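Local coordinates for protein glutathione S-transferase 2 (Heligmosomoides polygyrus, PDB 1TW9) that probably catalyses the transfer of glutathione to halide-bearing electrophiles, releasing a halide ion, as a sigma-class member of the glutathione S-transferase superfamily, at residues H3-Y8 against K28-R33; V21-D26 against P192-W197; G146-D151 against K182-R187. All coordinates share one frame; numbering follows the deposited sequence.

From the N terminus, interaction 1 closes first. It pairs strand 4-9 with strand 30-34 and encloses helix 16-24, completing a beta-alpha-beta unit of the N-terminal domain. Interaction 2 opens inside that loop, at 21-26, and closes far along the chain at 192-197, so the two cross. They also touch, through F22 against Y29 and Y4 and through W197 against Y29 and R33. Interaction 2 joins helix 16-24 of the N-terminal domain to helix 192-200 of the C-terminal domain. Interaction 3 is nested within its long loop. It ties the loop 146-151 to helix 179-189, with its centre about 27 Å from that of interaction 1.

Interaction 1. Residues H3-Y8 against K28-R33; sequences HYKLTY and KYEDVR
L6 is held through both its amide and its carbonyl by the neighbouring strand. L6 N donates to E30 O at 2.8 Å, and L6 O accepts from V32 N. The ladder continues in both directions: E30 N gives to Y4 O at 2.9 Å, and Y8 N to V32 O at 3.0 Å. This is parallel pairing, with the strand directions 17° apart. Beyond Y4 a water takes over, accepting from Y4 N and donating to K28 O.

K5, T7, E30 and V32 share one face of the sheet. K5 and E30 lie side by side and point the same way. K5 CG is anti to the backbone N (chi1 174°) and rests 3.9 Å from V32 CG2. K5 CD passes 3.8 Å from E30 OE2, but K5 NZ stays 5.3 Å from that oxygen, so any attraction is probably weak. An alanine here, lacking CG, CD and the charge, would probably leave a gap beside V32 CG2 and E30 OE2. T7 OG1 lies alongside V32 CB.

On the other face Y29 CB sits 3.7 Å from Y4 CB. Y29 CG lies between its backbone N and carbonyl carbon (chi1 67°), and its ring carbon CD2 lies 4.0 Å from L6 CB. Further along, R33 grips D31 OD2 side-on with NE and NH2. NH2 meets the syn lone pair, while NE comes from above the carboxylate plane. R19 pairs with D31 OD1.

Helix 16-24 covers this face, where F22 stacks on Y29 and also meets the Y4 ring. With the two strands it makes the beta-alpha-beta unit of the thioredoxin-like domain. W197 of helix 192-200 touches Y29, D31 and R33. Strand 53-56 pairs antiparallel with strand 4-9 on its other side.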
loop_
_atom_site.group_PDB
_atom_site.type_symbol
_atom_site.label_atom_id
_atom_site.label_comp_id
_atom_site.label_asym_id
_atom_site.label_seq_id
_atom_site.Cartn_x
_atom_site.Cartn_y
_atom_site.Cartn_z
ATOM N N HIS A 3 10.521 15.109 16.477
ATOM C CA HIS A 3 9.344 14.911 17.267
ATOM C C HIS A 3 8.315 14.115 16.465
ATOM O O HIS A 3 7.998 14.450 15.316
ATOM C CB HIS A 3 8.773 16.226 17.629
ATOM C CG HIS A 3 7.456 16.100 18.297
ATOM N ND1 HIS A 3 7.323 15.719 19.612
ATOM C CD2 HIS A 3 6.209 16.174 17.798
ATOM C CE1 HIS A 3 6.040 15.624 19.910
ATOM N NE2 HIS A 3 5.343 15.897 18.822
ATOM N N TYR A 4 7.846 13.021 17.034
ATOM C CA TYR A 4 6.847 12.151 16.401
ATOM C C TYR A 4 5.573 12.141 17.227
ATOM O O TYR A 4 5.619 12.027 18.466
ATOM C CB TYR A 4 7.319 10.691 16.315
ATOM C CG TYR A 4 8.521 10.499 15.447
ATOM C CD1 TYR A 4 8.369 10.419 14.074
ATOM C CD2 TYR A 4 9.752 10.362 15.968
ATOM C CE1 TYR A 4 9.449 10.273 13.212
ATOM C CE2 TYR A 4 10.873 10.205 15.146
ATOM C CZ TYR A 4 10.707 10.150 13.753
ATOM O OH TYR A 4 11.800 9.951 12.918
ATOM N N LYS A 5 4.441 12.317 16.564
ATOM C CA LYS A 5 3.174 12.209 17.218
ATOM C C LYS A 5 2.346 11.286 16.374
ATOM O O LYS A 5 2.212 11.494 15.166
ATOM C CB LYS A 5 2.482 13.563 17.315
ATOM C CG LYS A 5 1.061 13.474 17.888
ATOM C CD LYS A 5 0.389 14.791 18.155
ATOM C CE LYS A 5 -0.061 15.596 17.002
ATOM N NZ LYS A 5 -0.789 16.850 17.590
ATOM N N LEU A 6 1.781 10.271 16.987
ATOM C CA LEU A 6 0.885 9.343 16.271
ATOM C C LEU A 6 -0.541 9.554 16.862
ATOM O O LEU A 6 -0.722 9.475 18.080
ATOM C CB LEU A 6 1.291 7.920 16.528
ATOM C CG LEU A 6 0.469 6.886 15.703
ATOM C CD1 LEU A 6 0.647 6.952 14.202
ATOM C CD2 LEU A 6 0.750 5.439 16.256
ATOM N N THR A 7 -1.514 9.850 15.997
ATOM C CA THR A 7 -2.903 10.070 16.441
ATOM C C THR A 7 -3.752 8.905 15.844
ATOM O O THR A 7 -3.720 8.622 14.623
ATOM C CB THR A 7 -3.398 11.438 15.959
ATOM O OG1 THR A 7 -2.635 12.492 16.614
ATOM C CG2 THR A 7 -4.823 11.620 16.414
ATOM N N TYR A 8 -4.515 8.266 16.729
ATOM C CA TYR A 8 -5.356 7.143 16.361
ATOM C C TYR A 8 -6.432 7.020 17.444
ATOM O O TYR A 8 -6.500 7.820 18.335
ATOM C CB TYR A 8 -4.532 5.866 16.159
ATOM C CG TYR A 8 -5.337 4.724 15.597
ATOM C CD1 TYR A 8 -5.984 4.841 14.381
ATOM C CD2 TYR A 8 -5.478 3.539 16.290
ATOM C CE1 TYR A 8 -6.734 3.808 13.888
ATOM C CE2 TYR A 8 -6.229 2.533 15.827
ATOM C CZ TYR A 8 -6.861 2.667 14.579
ATOM O OH TYR A 8 -7.635 1.637 14.064
ATOM N N LYS A 28 10.964 7.375 21.029
ATOM C CA LYS A 28 9.888 7.956 21.793
ATOM C C LYS A 28 8.952 8.722 20.847
ATOM O O LYS A 28 9.399 9.374 19.918
ATOM C CB LYS A 28 10.470 8.854 22.897
ATOM C CG LYS A 28 10.151 10.296 22.805
ATOM C CD LYS A 28 10.831 11.095 23.918
ATOM C CE LYS A 28 10.051 12.335 24.482
ATOM N NZ LYS A 28 10.615 13.652 23.979
ATOM N N TYR A 29 7.671 8.689 21.138
ATOM C CA TYR A 29 6.657 9.399 20.336
ATOM C C TYR A 29 5.471 9.702 21.213
ATOM O O TYR A 29 5.322 9.118 22.256
ATOM C CB TYR A 29 6.239 8.569 19.135
ATOM C CG TYR A 29 5.483 7.298 19.506
ATOM C CD1 TYR A 29 6.175 6.172 20.030
ATOM C CD2 TYR A 29 4.103 7.220 19.317
ATOM C CE1 TYR A 29 5.502 4.990 20.384
ATOM C CE2 TYR A 29 3.415 6.072 19.680
ATOM C CZ TYR A 29 4.091 4.990 20.248
ATOM O OH TYR A 29 3.390 3.876 20.604
ATOM N N GLU A 30 4.635 10.644 20.791
ATOM C CA GLU A 30 3.435 10.975 21.495
ATOM C C GLU A 30 2.325 10.062 20.960
ATOM O O GLU A 30 2.006 10.128 19.782
ATOM C CB GLU A 30 3.145 12.438 21.225
ATOM C CG GLU A 30 2.203 13.081 22.165
ATOM C CD GLU A 30 1.986 14.573 21.862
ATOM O OE1 GLU A 30 0.997 15.087 22.391
ATOM O OE2 GLU A 30 2.791 15.203 21.116
ATOM N N ASP A 31 1.790 9.182 21.810
ATOM C CA ASP A 31 0.791 8.192 21.417
ATOM C C ASP A 31 -0.576 8.792 21.800
ATOM O O ASP A 31 -1.030 8.707 22.956
ATOM C CB ASP A 31 1.031 6.870 22.146
ATOM C CG ASP A 31 0.192 5.732 21.623
ATOM O OD1 ASP A 31 -0.205 5.811 20.442
ATOM O OD2 ASP A 31 -0.066 4.711 22.355
ATOM N N VAL A 32 -1.183 9.456 20.829
ATOM C CA VAL A 32 -2.474 10.146 21.023
ATOM C C VAL A 32 -3.640 9.227 20.659
ATOM O O VAL A 32 -3.736 8.737 19.543
ATOM C CB VAL A 32 -2.558 11.490 20.255
ATOM C CG1 VAL A 32 -3.900 12.135 20.476
ATOM C CG2 VAL A 32 -1.361 12.418 20.700
ATOM N N ARG A 33 -4.507 8.992 21.659
ATOM C CA ARG A 33 -5.592 8.038 21.541
ATOM C C ARG A 33 -6.874 8.827 21.770
ATOM O O ARG A 33 -7.239 9.170 22.907
ATOM C CB ARG A 33 -5.467 6.914 22.562
ATOM C CG ARG A 33 -4.315 6.017 22.273
ATOM C CD ARG A 33 -3.956 5.046 23.399
ATOM N NE ARG A 33 -2.841 4.234 23.026
ATOM C CZ ARG A 33 -2.910 2.944 22.698
ATOM N NH1 ARG A 33 -4.060 2.272 22.816
ATOM N NH2 ARG A 33 -1.824 2.305 22.315
HETATM O O HOH W 1 9.028 12.159 19.551
#

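Interaction 2. Residues V21-D26 against P192-W197; sequences VFALAD and PRIKKW. Unlike the reference sequence in segment 21-26: V21 (reference Ile).
R193 reaches across to the last turn of helix 16-24 and carries most of this contact. Its CG is anti to the carbonyl carbon (chi1 -75°), and from there the chain runs extended to NE. On the way, R193 CD passes 3.4 Å from A23 O. At the tip, R193 NH1 donates to L24 O at 3.0 Å, with an N-H...O angle of 159°. L24 O lies in the guanidinium plane, but the donor stands above the carbonyl plane. The guanidinium also has a cover: D26 CB sits over the centre of one face, 3.4 Å from R193 CZ. The D26 carboxylate adds a long salt bridge, OD2 to R193 NH2 at 3.8 Å. That oxygen is well out of the guanidinium plane, so the two groups interact by charge alone.

D26 is placed by a Schellman motif that ends the helix, with D26 N bonded back to A23 O and positive phi at D26. The positive guanidinium near this C-terminal end is likely to be favoured by the helix dipole.

I194 comes next, and its contribution is apolar. I194 CD1 packs 3.9 Å from L24 CG, the two side chains crossing at a slant. Three residues on, W197 CB meets A23 CB at 3.9 Å. The small methyl of A23 thus fits between the helices. The W197 indole runs on along helix 16-24, where NE1 bonds to E16 OE2 and the side chain touches R19 and Q20.

The contact is a domain interface within one chain. Helix 16-24 belongs to the N-terminal domain, and helix 192-200 is the last helix of the C-terminal domain. L158 of helix 155-170 touches V21, L24 and I194, bringing in a third helix. Helix 64-75 touches V21, F22 and A25.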
loop_
_atom_site.group_PDB
_atom_site.type_symbol
_atom_site.label_atom_id
_atom_site.label_comp_id
_atom_site.label_asym_id
_atom_site.label_seq_id
_atom_site.Cartn_x
_atom_site.Cartn_y
_atom_site.Cartn_z
ATOM N N VAL A 21 6.771 -0.352 15.252
ATOM C CA VAL A 21 7.997 0.134 14.613
ATOM C C VAL A 21 8.737 1.052 15.581
ATOM O O VAL A 21 9.917 0.952 15.775
ATOM C CB VAL A 21 7.704 0.800 13.278
ATOM C CG1 VAL A 21 8.944 1.445 12.728
ATOM C CG2 VAL A 21 7.200 -0.316 12.272
ATOM N N PHE A 22 7.989 1.962 16.163
ATOM C CA PHE A 22 8.580 2.860 17.147
ATOM C C PHE A 22 9.236 2.074 18.275
ATOM O O PHE A 22 10.345 2.371 18.717
ATOM C CB PHE A 22 7.504 3.786 17.754
ATOM C CG PHE A 22 7.165 5.045 16.879
ATOM C CD1 PHE A 22 8.176 5.856 16.359
ATOM C CD2 PHE A 22 5.853 5.331 16.537
ATOM C CE1 PHE A 22 7.852 6.961 15.610
ATOM C CE2 PHE A 22 5.550 6.454 15.808
ATOM C CZ PHE A 22 6.540 7.260 15.335
ATOM N N ALA A 23 8.518 1.062 18.782
ATOM C CA ALA A 23 9.008 0.245 19.890
ATOM C C ALA A 23 10.290 -0.416 19.456
ATOM O O ALA A 23 11.285 -0.403 20.206
ATOM C CB ALA A 23 7.977 -0.810 20.330
ATOM N N LEU A 24 10.270 -1.053 18.281
ATOM C CA LEU A 24 11.426 -1.764 17.750
ATOM C C LEU A 24 12.656 -0.876 17.609
ATOM O O LEU A 24 13.791 -1.334 17.748
ATOM C CB LEU A 24 11.100 -2.287 16.353
ATOM C CG LEU A 24 11.197 -3.735 16.024
ATOM C CD1 LEU A 24 11.352 -3.846 14.536
ATOM C CD2 LEU A 24 12.138 -4.613 16.883
ATOM N N ALA A 25 12.428 0.397 17.321
ATOM C CA ALA A 25 13.492 1.398 17.104
ATOM C C ALA A 25 13.911 2.111 18.396
ATOM O O ALA A 25 14.795 2.938 18.346
ATOM C CB ALA A 25 13.046 2.393 16.112
ATOM N N ASP A 26 13.206 1.851 19.485
ATOM C CA ASP A 26 13.384 2.565 20.772
ATOM C C ASP A 26 13.256 4.063 20.547
ATOM O O ASP A 26 13.988 4.909 21.101
ATOM C CB ASP A 26 14.710 2.166 21.382
ATOM C CG ASP A 26 14.906 2.676 22.748
ATOM O OD1 ASP A 26 13.919 2.766 23.476
ATOM O OD2 ASP A 26 16.038 2.965 23.186
ATOM N N PRO A 192 12.686 -8.682 22.166
ATOM C CA PRO A 192 12.574 -7.962 23.455
ATOM C C PRO A 192 11.774 -6.632 23.435
ATOM O O PRO A 192 10.917 -6.428 24.275
ATOM C CB PRO A 192 14.020 -7.783 23.892
ATOM C CG PRO A 192 14.685 -9.000 23.356
ATOM C CD PRO A 192 13.986 -9.366 22.062
ATOM N N ARG A 193 12.077 -5.722 22.511
ATOM C CA ARG A 193 11.340 -4.445 22.474
ATOM C C ARG A 193 9.866 -4.577 22.120
ATOM O O ARG A 193 9.004 -3.769 22.569
ATOM C CB ARG A 193 12.044 -3.521 21.497
ATOM C CG ARG A 193 13.317 -2.973 22.072
ATOM C CD ARG A 193 14.085 -2.193 21.046
ATOM N NE ARG A 193 15.235 -1.572 21.637
ATOM C CZ ARG A 193 16.138 -0.874 20.937
ATOM N NH1 ARG A 193 16.009 -0.709 19.606
ATOM N NH2 ARG A 193 17.169 -0.325 21.564
ATOM N N ILE A 194 9.534 -5.585 21.326
ATOM C CA ILE A 194 8.166 -5.815 21.007
ATOM C C ILE A 194 7.420 -6.497 22.188
ATOM O O ILE A 194 6.301 -6.103 22.572
ATOM C CB ILE A 194 8.087 -6.703 19.754
ATOM C CG1 ILE A 194 8.755 -6.010 18.537
ATOM C CG2 ILE A 194 6.632 -7.078 19.467
ATOM C CD1 ILE A 194 8.163 -4.710 18.189
ATOM N N LYS A 195 8.066 -7.470 22.795
ATOM C CA LYS A 195 7.527 -8.111 23.994
ATOM C C LYS A 195 7.232 -7.119 25.068
ATOM O O LYS A 195 6.179 -7.160 25.664
ATOM C CB LYS A 195 8.562 -9.093 24.539
ATOM C CG LYS A 195 8.118 -9.980 25.710
ATOM C CD LYS A 195 9.248 -10.945 26.116
ATOM C CE LYS A 195 8.955 -11.662 27.447
ATOM N NZ LYS A 195 9.541 -13.015 27.485
ATOM N N LYS A 196 8.177 -6.211 25.275
ATOM C CA LYS A 196 8.007 -5.145 26.288
ATOM C C LYS A 196 6.814 -4.254 25.968
ATOM O O LYS A 196 5.989 -3.908 26.865
ATOM C CB LYS A 196 9.230 -4.276 26.329
ATOM C CG LYS A 196 9.181 -3.220 27.416
ATOM C CD LYS A 196 10.229 -2.168 27.134
ATOM C CE LYS A 196 10.692 -1.394 28.382
ATOM N NZ LYS A 196 11.300 -0.073 28.005
ATOM N N TRP A 197 6.663 -3.906 24.709
ATOM C CA TRP A 197 5.542 -3.057 24.290
ATOM C C TRP A 197 4.229 -3.831 24.500
ATOM O O TRP A 197 3.267 -3.270 25.000
ATOM C CB TRP A 197 5.656 -2.611 22.830
ATOM C CG TRP A 197 4.397 -2.019 22.303
ATOM C CD1 TRP A 197 3.607 -2.549 21.375
ATOM C CD2 TRP A 197 3.750 -0.810 22.742
ATOM N NE1 TRP A 197 2.504 -1.762 21.159
ATOM C CE2 TRP A 197 2.582 -0.667 21.992
ATOM C CE3 TRP A 197 4.012 0.149 23.731
ATOM C CZ2 TRP A 197 1.680 0.379 22.186
ATOM C CZ3 TRP A 197 3.130 1.206 23.839
ATOM C CH2 TRP A 197 1.972 1.277 23.128
#

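Interaction 3. Residues G146-D151 against K182-R187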
loop_
_atom_site.group_PDB
_atom_site.type_symbol
_atom_site.label_atom_id
_atom_site.label_comp_id
_atom_site.label_asym_id
_atom_site.label_seq_id
_atom_site.Cartn_x
_atom_site.Cartn_y
_atom_site.Cartn_z
ATOM N N GLY A 146 14.107 -16.973 9.318
ATOM C CA GLY A 146 12.920 -16.922 10.162
ATOM C C GLY A 146 12.018 -15.711 9.983
ATOM O O GLY A 146 10.957 -15.670 10.534
ATOM N N PHE A 147 12.472 -14.754 9.184
ATOM C CA PHE A 147 11.703 -13.590 8.785
ATOM C C PHE A 147 11.058 -13.782 7.453
ATOM O O PHE A 147 11.376 -14.767 6.721
ATOM C CB PHE A 147 12.581 -12.328 8.782
ATOM C CG PHE A 147 13.271 -12.104 10.084
ATOM C CD1 PHE A 147 14.631 -12.342 10.204
ATOM C CD2 PHE A 147 12.567 -11.737 11.209
ATOM C CE1 PHE A 147 15.262 -12.189 11.409
ATOM C CE2 PHE A 147 13.200 -11.609 12.451
ATOM C CZ PHE A 147 14.548 -11.777 12.548
ATOM N N LEU A 148 10.105 -12.925 7.141
ATOM C CA LEU A 148 9.387 -13.019 5.868
ATOM C C LEU A 148 10.276 -12.696 4.672
ATOM O O LEU A 148 10.208 -13.387 3.652
ATOM C CB LEU A 148 8.140 -12.197 5.901
ATOM C CG LEU A 148 6.970 -12.805 6.680
ATOM C CD1 LEU A 148 5.926 -11.824 6.899
ATOM C CD2 LEU A 148 6.457 -13.984 5.878
ATOM N N VAL A 149 11.107 -11.649 4.800
ATOM C CA VAL A 149 11.970 -11.148 3.711
ATOM C C VAL A 149 13.306 -10.840 4.259
ATOM O O VAL A 149 13.423 -10.075 5.254
ATOM C CB VAL A 149 11.390 -9.856 2.983
ATOM C CG1 VAL A 149 12.311 -9.312 1.939
ATOM C CG2 VAL A 149 10.031 -10.181 2.349
ATOM N N GLY A 150 14.347 -11.404 3.639
ATOM C CA GLY A 150 15.667 -11.064 4.028
ATOM C C GLY A 150 16.063 -11.633 5.366
ATOM O O GLY A 150 15.390 -12.438 5.965
ATOM N N ASP A 151 17.150 -11.097 5.892
ATOM C CA ASP A 151 17.743 -11.674 7.080
ATOM C C ASP A 151 17.493 -10.870 8.363
ATOM O O ASP A 151 18.155 -11.162 9.376
ATOM C CB ASP A 151 19.246 -11.880 6.862
ATOM C CG ASP A 151 19.987 -10.643 6.739
ATOM O OD1 ASP A 151 19.365 -9.546 6.700
ATOM O OD2 ASP A 151 21.257 -10.627 6.641
ATOM N N LYS A 182 3.002 -19.905 13.088
ATOM C CA LYS A 182 3.001 -19.781 14.559
ATOM C C LYS A 182 4.402 -19.449 15.098
ATOM O O LYS A 182 4.515 -18.631 16.006
ATOM C CB LYS A 182 2.540 -21.078 15.275
ATOM C CG LYS A 182 2.323 -20.745 16.776
ATOM C CD LYS A 182 1.764 -21.740 17.621
ATOM C CE LYS A 182 1.663 -21.149 19.078
ATOM N NZ LYS A 182 0.857 -22.100 19.938
ATOM N N ALA A 183 5.427 -20.135 14.594
ATOM C CA ALA A 183 6.810 -20.007 15.020
ATOM C C ALA A 183 7.250 -18.558 14.770
ATOM O O ALA A 183 7.912 -17.906 15.568
ATOM C CB ALA A 183 7.685 -20.951 14.177
ATOM N N HIS A 184 6.821 -18.059 13.627
ATOM C CA HIS A 184 7.129 -16.663 13.233
ATOM C C HIS A 184 6.455 -15.680 14.173
ATOM O O HIS A 184 7.091 -14.768 14.674
ATOM C CB HIS A 184 6.746 -16.405 11.775
ATOM C CG HIS A 184 6.821 -14.974 11.348
ATOM N ND1 HIS A 184 5.782 -14.094 11.494
ATOM C CD2 HIS A 184 7.833 -14.275 10.773
ATOM C CE1 HIS A 184 6.151 -12.905 11.012
ATOM N NE2 HIS A 184 7.385 -13.006 10.540
ATOM N N MET A 185 5.190 -15.907 14.450
ATOM C CA MET A 185 4.460 -15.091 15.385
ATOM C C MET A 185 5.191 -15.029 16.705
ATOM O O MET A 185 5.377 -13.929 17.286
ATOM C CB MET A 185 3.046 -15.652 15.539
ATOM C CG MET A 185 2.099 -14.801 16.306
ATOM S SD MET A 185 1.083 -15.757 17.452
ATOM C CE MET A 185 2.298 -15.407 18.604
ATOM N N GLU A 186 5.646 -16.182 17.198
ATOM C CA GLU A 186 6.282 -16.184 18.515
ATOM C C GLU A 186 7.637 -15.494 18.469
ATOM O O GLU A 186 7.980 -14.726 19.368
ATOM C CB GLU A 186 6.402 -17.575 19.018
ATOM C CG GLU A 186 5.051 -18.177 19.282
ATOM C CD GLU A 186 4.279 -17.690 20.515
ATOM O OE1 GLU A 186 3.162 -18.243 20.691
ATOM O OE2 GLU A 186 4.699 -16.803 21.320
ATOM N N ARG A 187 8.376 -15.740 17.414
ATOM C CA ARG A 187 9.692 -15.103 17.282
ATOM C C ARG A 187 9.546 -13.602 17.277
ATOM O O ARG A 187 10.285 -12.892 17.927
ATOM C CB ARG A 187 10.254 -15.542 15.947
ATOM C CG ARG A 187 11.523 -14.967 15.496
ATOM C CD ARG A 187 11.833 -15.478 14.070
ATOM N NE ARG A 187 11.998 -16.964 14.027
ATOM C CZ ARG A 187 11.280 -17.855 13.317
ATOM N NH1 ARG A 187 10.246 -17.567 12.469
ATOM N NH2 ARG A 187 11.649 -19.106 13.462
#
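R187 meets the loop at G146. Its CB points toward the loop, and CG is anti to the backbone N (chi1 175°). The chain runs straight to CD, which lies 3.6 Å from G146 O and grazes the F147 ring at CE2. A bend at chi3 (-62°) then turns the guanidinium back over the glycine. NE and CZ come close to G146 CA, which sits over one face of the guanidinium, toward its rim. A183 O covers the opposite face. At the tip, NH1 comes within 2.8 Å of G146 O.

At phi 94° a CB on G146 would be pressed against the preceding carbonyl, and it would probably also crowd R187 NE.

H184 approaches the same carbonyl. Its CD2 points at G146 O in the plane of the imidazole, 3.4 Å away. H184 NE2 lies 3.9 Å from L148 CG and bonds to D157 OD1 of helix 155-170. That oxygen also binds L148 N, so one carboxylate positions the ring and the loop together.

Within the C-terminal domain, the loop between helices 119-142 and 155-170 is thus tied to helix 179-189. G146 O meets both the R187 guanidinium and the CD2 edge of H184. The nearby D157 carboxylate would tend to favour a protonated H184. The arginine charge is likely to polarise the G146 carbonyl.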